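PDB 2ZTS: KaiC domain-containing protein from Pyrococcus horikoshii, which probably binds ATP as a KaiC-like P-loop ATPase and holds ADP and magnesium ions in its crystallised six-chain assembly. Local coordinates for residues Val9-Glu21 and Phe46-Glu60. Residues are numbered along the deposited sequence; the frame is centred on the assembly and turned at random.
Sequences VRRVKSGIPGFDE and FAAQFIYKGAEEYGE
K13 crosses the ring of Y58 at about a right angle. Its CB lies over one face, 3.8 Å from the ring centroid in a CH-pi contact, while CB of E57 covers the opposite face. CG still lies near CZ and CE1 of Y58, and CE passes 3.8 Å from Y58 OH. Bends at chi2 (-90°) and chi3 (-71°) set this path, and a turn at chi4 leads NZ back to its own segment, where it forms a 2.7 Å salt bridge with OD2 of D20, which uses its anti lone pair. D20 OD1 accepts from N and OG of S14, and OG receives the amide of I16 in an ST turn. In this P-loop NTPase of the KaiC family, the turn lies against helix 43-58 that follows the ADP-binding loop. G15, with no side chain between, lets its CA lie 3.7 Å from CB of K53, and its carbonyl takes a weak bond from NE2 of Q49, whose OE1 is held by the amide of I242. Nearer the nucleotide, I16 CD1 sits over the F46 ring, 3.3 Å from its centroid, and the edge of F46 meets the face of F19 in a T-shaped pair, planes at 89°.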
ATOM      1  N   VAL C   9      20.943  38.827   4.306  1.00 47.99           N
ATOM      2  CA  VAL C   9      21.230  37.527   4.903  1.00 46.91           C
ATOM      3  C   VAL C   9      22.684  37.124   4.664  1.00 45.33           C
ATOM      4  O   VAL C   9      23.196  37.315   3.576  1.00 45.42           O
ATOM      5  CB  VAL C   9      20.262  36.433   4.346  1.00 47.13           C
ATOM      6  CG1 VAL C   9      20.561  36.144   2.869  1.00 48.35           C
ATOM      7  CG2 VAL C   9      20.336  35.152   5.171  1.00 46.82           C
ATOM      8  N   ARG C  10      23.349  36.634   5.703  1.00 44.02           N
ATOM      9  CA  ARG C  10      24.724  36.110   5.600  1.00 43.77           C
ATOM     10  C   ARG C  10      24.652  34.705   4.976  1.00 41.40           C
ATOM     11  O   ARG C  10      23.878  33.883   5.449  1.00 39.81           O
ATOM     12  CB  ARG C  10      25.358  35.983   7.016  1.00 44.68           C
ATOM     13  CG  ARG C  10      26.617  36.841   7.359  1.00 49.39           C
ATOM     14  CD  ARG C  10      26.457  37.736   8.662  1.00 55.13           C
ATOM     15  NE  ARG C  10      26.290  36.956   9.913  1.00 60.29           N
ATOM     16  CZ  ARG C  10      25.452  37.246  10.942  1.00 62.96           C
ATOM     17  NH1 ARG C  10      24.688  38.338  10.943  1.00 63.33           N
ATOM     18  NH2 ARG C  10      25.387  36.423  11.996  1.00 63.02           N
ATOM     19  N   ARG C  11      25.482  34.439   3.967  1.00 39.33           N
ATOM     20  CA  ARG C  11      25.431  33.200   3.210  1.00 38.09           C
ATOM     21  C   ARG C  11      26.687  32.313   3.296  1.00 37.35           C
ATOM     22  O   ARG C  11      27.832  32.728   3.121  1.00 37.00           O
ATOM     23  CB  ARG C  11      25.050  33.485   1.744  1.00 38.64           C
ATOM     24  CG  ARG C  11      23.566  33.851   1.640  1.00 38.19           C
ATOM     25  CD  ARG C  11      23.028  33.977   0.268  1.00 38.16           C
ATOM     26  NE  ARG C  11      21.653  34.505   0.307  1.00 39.83           N
ATOM     27  CZ  ARG C  11      20.556  33.779   0.443  1.00 39.43           C
ATOM     28  NH1 ARG C  11      20.618  32.452   0.563  1.00 41.69           N
ATOM     29  NH2 ARG C  11      19.379  34.369   0.460  1.00 38.63           N
ATOM     30  N   VAL C  12      26.439  31.027   3.506  1.00 35.52           N
ATOM     31  CA  VAL C  12      27.499  30.068   3.665  1.00 33.77           C
ATOM     32  C   VAL C  12      27.704  29.425   2.297  1.00 32.92           C
ATOM     33  O   VAL C  12      26.796  28.802   1.771  1.00 32.25           O
ATOM     34  CB  VAL C  12      27.089  29.111   4.782  1.00 33.79           C
ATOM     35  CG1 VAL C  12      28.113  27.953   4.983  1.00 33.90           C
ATOM     36  CG2 VAL C  12      26.841  29.936   6.054  1.00 33.66           C
ATOM     37  N   LYS C  13      28.884  29.598   1.721  1.00 31.51           N
ATOM     38  CA  LYS C  13      29.232  29.031   0.403  1.00 32.37           C
ATOM     39  C   LYS C  13      29.317  27.509   0.471  1.00 31.98           C
ATOM     40  O   LYS C  13      29.950  26.967   1.361  1.00 31.28           O
ATOM     41  CB  LYS C  13      30.567  29.557  -0.098  1.00 32.57           C
ATOM     42  CG  LYS C  13      30.646  31.131  -0.186  1.00 35.75           C
ATOM     43  CD  LYS C  13      30.215  31.670  -1.511  1.00 40.47           C
ATOM     44  CE  LYS C  13      31.187  31.403  -2.697  1.00 42.66           C
ATOM     45  NZ  LYS C  13      30.388  31.076  -4.025  1.00 40.73           N
ATOM     46  N   SER C  14      28.695  26.837  -0.481  1.00 31.23           N
ATOM     47  CA  SER C  14      28.378  25.427  -0.296  1.00 31.67           C
ATOM     48  C   SER C  14      29.640  24.634  -0.436  1.00 31.28           C
ATOM     49  O   SER C  14      29.808  23.636   0.185  1.00 32.10           O
ATOM     50  CB  SER C  14      27.376  24.931  -1.342  1.00 30.26           C
ATOM     51  OG  SER C  14      27.945  24.967  -2.622  1.00 30.84           O
ATOM     52  N   GLY C  15      30.527  25.106  -1.270  1.00 32.08           N
ATOM     53  CA  GLY C  15      31.683  24.323  -1.635  1.00 32.42           C
ATOM     54  C   GLY C  15      31.528  23.536  -2.915  1.00 32.04           C
ATOM     55  O   GLY C  15      32.465  22.848  -3.312  1.00 32.82           O
ATOM     56  N   ILE C  16      30.392  23.663  -3.596  1.00 32.52           N
ATOM     57  CA  ILE C  16      30.084  22.794  -4.749  1.00 31.89           C
ATOM     58  C   ILE C  16      29.954  23.687  -5.990  1.00 32.10           C
ATOM     59  O   ILE C  16      29.002  24.475  -6.091  1.00 31.58           O
ATOM     60  CB  ILE C  16      28.782  21.981  -4.485  1.00 32.88           C
ATOM     61  CG1 ILE C  16      29.057  20.931  -3.375  1.00 34.35           C
ATOM     62  CG2 ILE C  16      28.294  21.291  -5.815  1.00 31.60           C
ATOM     63  CD1 ILE C  16      27.930  20.651  -2.568  1.00 37.26           C
ATOM     64  N   PRO C  17      30.936  23.613  -6.896  1.00 32.59           N
ATOM     65  CA  PRO C  17      30.935  24.502  -8.063  1.00 31.89           C
ATOM     66  C   PRO C  17      29.640  24.348  -8.782  1.00 31.69           C
ATOM     67  O   PRO C  17      29.130  23.228  -8.908  1.00 30.42           O
ATOM     68  CB  PRO C  17      32.125  24.020  -8.888  1.00 33.11           C
ATOM     69  CG  PRO C  17      33.043  23.335  -7.869  1.00 31.67           C
ATOM     70  CD  PRO C  17      32.137  22.740  -6.862  1.00 31.19           C
ATOM     71  N   GLY C  18      29.072  25.477  -9.187  1.00 30.96           N
ATOM     72  CA  GLY C  18      27.818  25.476  -9.900  1.00 31.08           C
ATOM     73  C   GLY C  18      26.573  25.577  -9.045  1.00 31.53           C
ATOM     74  O   GLY C  18      25.498  25.870  -9.575  1.00 32.40           O
ATOM     75  N   PHE C  19      26.711  25.407  -7.733  1.00 31.91           N
ATOM     76  CA  PHE C  19      25.574  25.302  -6.836  1.00 31.02           C
ATOM     77  C   PHE C  19      25.127  26.590  -6.183  1.00 31.35           C
ATOM     78  O   PHE C  19      23.930  26.816  -6.020  1.00 30.79           O
ATOM     79  CB  PHE C  19      25.883  24.280  -5.724  1.00 31.33           C
ATOM     80  CG  PHE C  19      24.694  23.882  -4.957  1.00 29.77           C
ATOM     81  CD1 PHE C  19      23.702  23.100  -5.563  1.00 32.75           C
ATOM     82  CD2 PHE C  19      24.534  24.272  -3.639  1.00 31.42           C
ATOM     83  CE1 PHE C  19      22.581  22.757  -4.892  1.00 30.60           C
ATOM     84  CE2 PHE C  19      23.424  23.891  -2.938  1.00 30.47           C
ATOM     85  CZ  PHE C  19      22.435  23.124  -3.560  1.00 29.90           C
ATOM     86  N   ASP C  20      26.068  27.416  -5.744  1.00 31.92           N
ATOM     87  CA  ASP C  20      25.703  28.627  -5.000  1.00 33.10           C
ATOM     88  C   ASP C  20      24.808  29.523  -5.818  1.00 32.91           C
ATOM     89  O   ASP C  20      23.915  30.133  -5.281  1.00 33.98           O
ATOM     90  CB  ASP C  20      26.932  29.410  -4.522  1.00 32.95           C
ATOM     91  CG  ASP C  20      27.723  28.657  -3.483  1.00 35.78           C
ATOM     92  OD1 ASP C  20      27.162  27.735  -2.847  1.00 32.12           O
ATOM     93  OD2 ASP C  20      28.933  28.915  -3.259  1.00 37.56           O
ATOM     94  N   GLU C  21      25.035  29.574  -7.119  1.00 33.73           N
ATOM     95  CA  GLU C  21      24.183  30.360  -8.028  1.00 35.34           C
ATOM     96  C   GLU C  21      22.703  29.960  -8.020  1.00 34.41           C
ATOM     97  O   GLU C  21      21.882  30.707  -8.506  1.00 35.17           O
ATOM     98  CB  GLU C  21      24.720  30.352  -9.505  1.00 36.20           C
ATOM     99  CG  GLU C  21      25.377  29.082 -10.026  1.00 40.55           C
ATOM    100  CD  GLU C  21      26.941  29.106 -10.081  1.00 45.97           C
ATOM    101  OE1 GLU C  21      27.605  28.733  -9.064  1.00 46.39           O
ATOM    102  OE2 GLU C  21      27.519  29.423 -11.153  1.00 47.31           O
ATOM    103  N   PHE C  46      28.474  15.004  -1.290  1.00 24.80           N
ATOM    104  CA  PHE C  46      27.989  16.377  -1.222  1.00 23.43           C
ATOM    105  C   PHE C  46      28.168  16.943   0.221  1.00 23.15           C
ATOM    106  O   PHE C  46      28.724  18.016   0.398  1.00 22.16           O
ATOM    107  CB  PHE C  46      26.536  16.322  -1.612  1.00 23.36           C
ATOM    108  CG  PHE C  46      25.893  17.627  -1.776  1.00 25.28           C
ATOM    109  CD1 PHE C  46      25.538  18.066  -3.018  1.00 25.58           C
ATOM    110  CD2 PHE C  46      25.640  18.429  -0.665  1.00 26.63           C
ATOM    111  CE1 PHE C  46      24.932  19.289  -3.164  1.00 28.75           C
ATOM    112  CE2 PHE C  46      25.024  19.674  -0.805  1.00 28.21           C
ATOM    113  CZ  PHE C  46      24.661  20.103  -2.032  1.00 27.47           C
ATOM    114  N   ALA C  47      27.778  16.182   1.245  1.00 22.57           N
ATOM    115  CA  ALA C  47      27.995  16.568   2.661  1.00 21.97           C
ATOM    116  C   ALA C  47      29.475  16.691   3.064  1.00 22.70           C
ATOM    117  O   ALA C  47      29.849  17.624   3.818  1.00 22.57           O
ATOM    118  CB  ALA C  47      27.326  15.625   3.573  1.00 21.89           C
ATOM    119  N   ALA C  48      30.318  15.827   2.508  1.00 22.74           N
ATOM    120  CA  ALA C  48      31.725  15.846   2.814  1.00 23.02           C
ATOM    121  C   ALA C  48      32.374  17.051   2.144  1.00 23.86           C
ATOM    122  O   ALA C  48      33.231  17.699   2.748  1.00 23.41           O
ATOM    123  CB  ALA C  48      32.375  14.600   2.400  1.00 22.33           C
ATOM    124  N   GLN C  49      31.962  17.328   0.910  1.00 24.33           N
ATOM    125  CA  GLN C  49      32.477  18.442   0.159  1.00 26.38           C
ATOM    126  C   GLN C  49      32.192  19.759   0.883  1.00 27.64           C
ATOM    127  O   GLN C  49      33.063  20.650   0.972  1.00 26.14           O
ATOM    128  CB  GLN C  49      31.866  18.451  -1.251  1.00 27.67           C
ATOM    129  CG  GLN C  49      32.697  19.161  -2.312  1.00 26.90           C
ATOM    130  CD  GLN C  49      32.273  18.768  -3.725  1.00 28.38           C
ATOM    131  OE1 GLN C  49      31.877  17.629  -3.938  1.00 32.42           O
ATOM    132  NE2 GLN C  49      32.306  19.717  -4.672  1.00 24.58           N
ATOM    133  N   PHE C  50      30.984  19.863   1.434  1.00 27.10           N
ATOM    134  CA  PHE C  50      30.556  21.026   2.195  1.00 27.32           C
ATOM    135  C   PHE C  50      31.499  21.248   3.367  1.00 28.03           C
ATOM    136  O   PHE C  50      31.876  22.385   3.618  1.00 28.17           O
ATOM    137  CB  PHE C  50      29.099  20.829   2.668  1.00 25.96           C
ATOM    138  CG  PHE C  50      28.579  21.835   3.700  1.00 26.01           C
ATOM    139  CD1 PHE C  50      28.270  23.145   3.346  1.00 28.65           C
ATOM    140  CD2 PHE C  50      28.214  21.427   4.945  1.00 25.76           C
ATOM    141  CE1 PHE C  50      27.712  24.019   4.247  1.00 25.65           C
ATOM    142  CE2 PHE C  50      27.625  22.325   5.870  1.00 25.93           C
ATOM    143  CZ  PHE C  50      27.375  23.602   5.505  1.00 25.10           C
ATOM    144  N   ILE C  51      31.808  20.204   4.134  1.00 27.40           N
ATOM    145  CA  ILE C  51      32.663  20.353   5.306  1.00 27.43           C
ATOM    146  C   ILE C  51      34.107  20.595   4.879  1.00 28.35           C
ATOM    147  O   ILE C  51      34.763  21.516   5.367  1.00 28.10           O
ATOM    148  CB  ILE C  51      32.636  19.117   6.212  1.00 27.59           C
ATOM    149  CG1 ILE C  51      31.255  18.893   6.821  1.00 26.44           C
ATOM    150  CG2 ILE C  51      33.640  19.249   7.374  1.00 26.77           C
ATOM    151  CD1 ILE C  51      30.749  20.012   7.671  1.00 28.64           C
ATOM    152  N   TYR C  52      34.574  19.781   3.938  1.00 28.62           N
ATOM    153  CA  TYR C  52      35.952  19.847   3.504  1.00 29.44           C
ATOM    154  C   TYR C  52      36.286  21.158   2.808  1.00 31.12           C
ATOM    155  O   TYR C  52      37.325  21.750   3.095  1.00 30.86           O
ATOM    156  CB  TYR C  52      36.298  18.737   2.562  1.00 29.24           C
ATOM    157  CG  TYR C  52      37.762  18.733   2.211  1.00 28.19           C
ATOM    158  CD1 TYR C  52      38.687  18.295   3.126  1.00 30.33           C
ATOM    159  CD2 TYR C  52      38.218  19.181   0.975  1.00 27.46           C
ATOM    160  CE1 TYR C  52      40.079  18.315   2.831  1.00 30.86           C
ATOM    161  CE2 TYR C  52      39.621  19.193   0.662  1.00 30.13           C
ATOM    162  CZ  TYR C  52      40.531  18.756   1.598  1.00 30.01           C
ATOM    163  OH  TYR C  52      41.915  18.735   1.360  1.00 27.70           O
ATOM    164  N   LYS C  53      35.436  21.572   1.879  1.00 30.99           N
ATOM    165  CA  LYS C  53      35.616  22.844   1.211  1.00 32.83           C
ATOM    166  C   LYS C  53      35.357  24.018   2.167  1.00 33.13           C
ATOM    167  O   LYS C  53      35.996  25.057   2.074  1.00 31.39           O
ATOM    168  CB  LYS C  53      34.728  22.986  -0.020  1.00 32.03           C
ATOM    169  CG  LYS C  53      35.118  22.099  -1.164  1.00 34.91           C
ATOM    170  CD  LYS C  53      36.575  22.330  -1.579  1.00 37.97           C
ATOM    171  CE  LYS C  53      36.897  21.854  -2.975  1.00 39.13           C
ATOM    172  NZ  LYS C  53      38.368  21.852  -3.182  1.00 42.76           N
ATOM    173  N   GLY C  54      34.400  23.865   3.056  1.00 33.28           N
ATOM    174  CA  GLY C  54      34.248  24.850   4.085  1.00 35.11           C
ATOM    175  C   GLY C  54      35.604  25.155   4.737  1.00 36.76           C
ATOM    176  O   GLY C  54      35.993  26.303   4.811  1.00 37.76           O
ATOM    177  N   ALA C  55      36.307  24.122   5.180  1.00 37.92           N
ATOM    178  CA  ALA C  55      37.580  24.263   5.863  1.00 39.23           C
ATOM    179  C   ALA C  55      38.745  24.726   4.963  1.00 40.82           C
ATOM    180  O   ALA C  55      39.522  25.609   5.358  1.00 41.67           O
ATOM    181  CB  ALA C  55      37.953  22.943   6.558  1.00 38.18           C
ATOM    182  N   GLU C  56      38.865  24.114   3.785  1.00 42.66           N
ATOM    183  CA  GLU C  56      40.004  24.280   2.898  1.00 44.22           C
ATOM    184  C   GLU C  56      39.939  25.571   2.107  1.00 44.59           C
ATOM    185  O   GLU C  56      40.942  26.215   1.911  1.00 44.85           O
ATOM    186  CB  GLU C  56      40.073  23.112   1.899  1.00 44.95           C
ATOM    187  CG  GLU C  56      41.327  23.117   1.026  1.00 48.67           C
ATOM    188  CD  GLU C  56      41.106  22.805  -0.440  1.00 51.80           C
ATOM    189  OE1 GLU C  56      39.947  22.622  -0.883  1.00 55.19           O
ATOM    190  OE2 GLU C  56      42.123  22.736  -1.170  1.00 55.16           O
ATOM    191  N   GLU C  57      38.771  25.920   1.583  1.00 44.98           N
ATOM    192  CA  GLU C  57      38.643  27.085   0.696  1.00 45.24           C
ATOM    193  C   GLU C  57      38.218  28.327   1.475  1.00 44.19           C
ATOM    194  O   GLU C  57      38.657  29.420   1.166  1.00 45.29           O
ATOM    195  CB  GLU C  57      37.627  26.821  -0.451  1.00 45.72           C
ATOM    196  CG  GLU C  57      38.197  26.491  -1.824  1.00 48.50           C
ATOM    197  CD  GLU C  57      37.323  27.032  -2.945  1.00 52.01           C
ATOM    198  OE1 GLU C  57      36.250  26.438  -3.185  1.00 53.61           O
ATOM    199  OE2 GLU C  57      37.702  28.050  -3.588  1.00 53.58           O
ATOM    200  N   TYR C  58      37.341  28.161   2.458  1.00 43.02           N
ATOM    201  CA  TYR C  58      36.733  29.298   3.171  1.00 41.78           C
ATOM    202  C   TYR C  58      37.138  29.401   4.625  1.00 40.92           C
ATOM    203  O   TYR C  58      36.624  30.246   5.314  1.00 41.58           O
ATOM    204  CB  TYR C  58      35.189  29.261   3.070  1.00 41.01           C
ATOM    205  CG  TYR C  58      34.686  29.012   1.675  1.00 40.26           C
ATOM    206  CD1 TYR C  58      34.925  29.932   0.665  1.00 41.33           C
ATOM    207  CD2 TYR C  58      33.987  27.835   1.348  1.00 40.79           C
ATOM    208  CE1 TYR C  58      34.501  29.721  -0.637  1.00 39.31           C
ATOM    209  CE2 TYR C  58      33.537  27.596   0.020  1.00 40.88           C
ATOM    210  CZ  TYR C  58      33.801  28.559  -0.954  1.00 41.10           C
ATOM    211  OH  TYR C  58      33.412  28.374  -2.229  1.00 38.49           O
ATOM    212  N   GLY C  59      38.024  28.537   5.112  1.00 41.13           N
ATOM    213  CA  GLY C  59      38.536  28.644   6.467  1.00 40.68           C
ATOM    214  C   GLY C  59      37.535  28.484   7.593  1.00 40.52           C
ATOM    215  O   GLY C  59      37.826  28.901   8.709  1.00 41.79           O
ATOM    216  N   GLU C  60      36.353  27.899   7.332  1.00 39.18           N
ATOM    217  CA  GLU C  60      35.347  27.689   8.376  1.00 37.35           C
ATOM    218  C   GLU C  60      35.494  26.272   8.953  1.00 36.13           C
ATOM    219  O   GLU C  60      35.525  25.286   8.215  1.00 35.57           O
ATOM    220  CB  GLU C  60      33.924  27.927   7.819  1.00 38.55           C
ATOM    221  CG  GLU C  60      33.758  29.200   6.944  1.00 38.89           C
ATOM    222  CD  GLU C  60      32.297  29.539   6.546  1.00 40.48           C
ATOM    223  OE1 GLU C  60      31.439  28.626   6.382  1.00 35.99           O
ATOM    224  OE2 GLU C  60      31.994  30.756   6.349  1.00 41.61           O
TER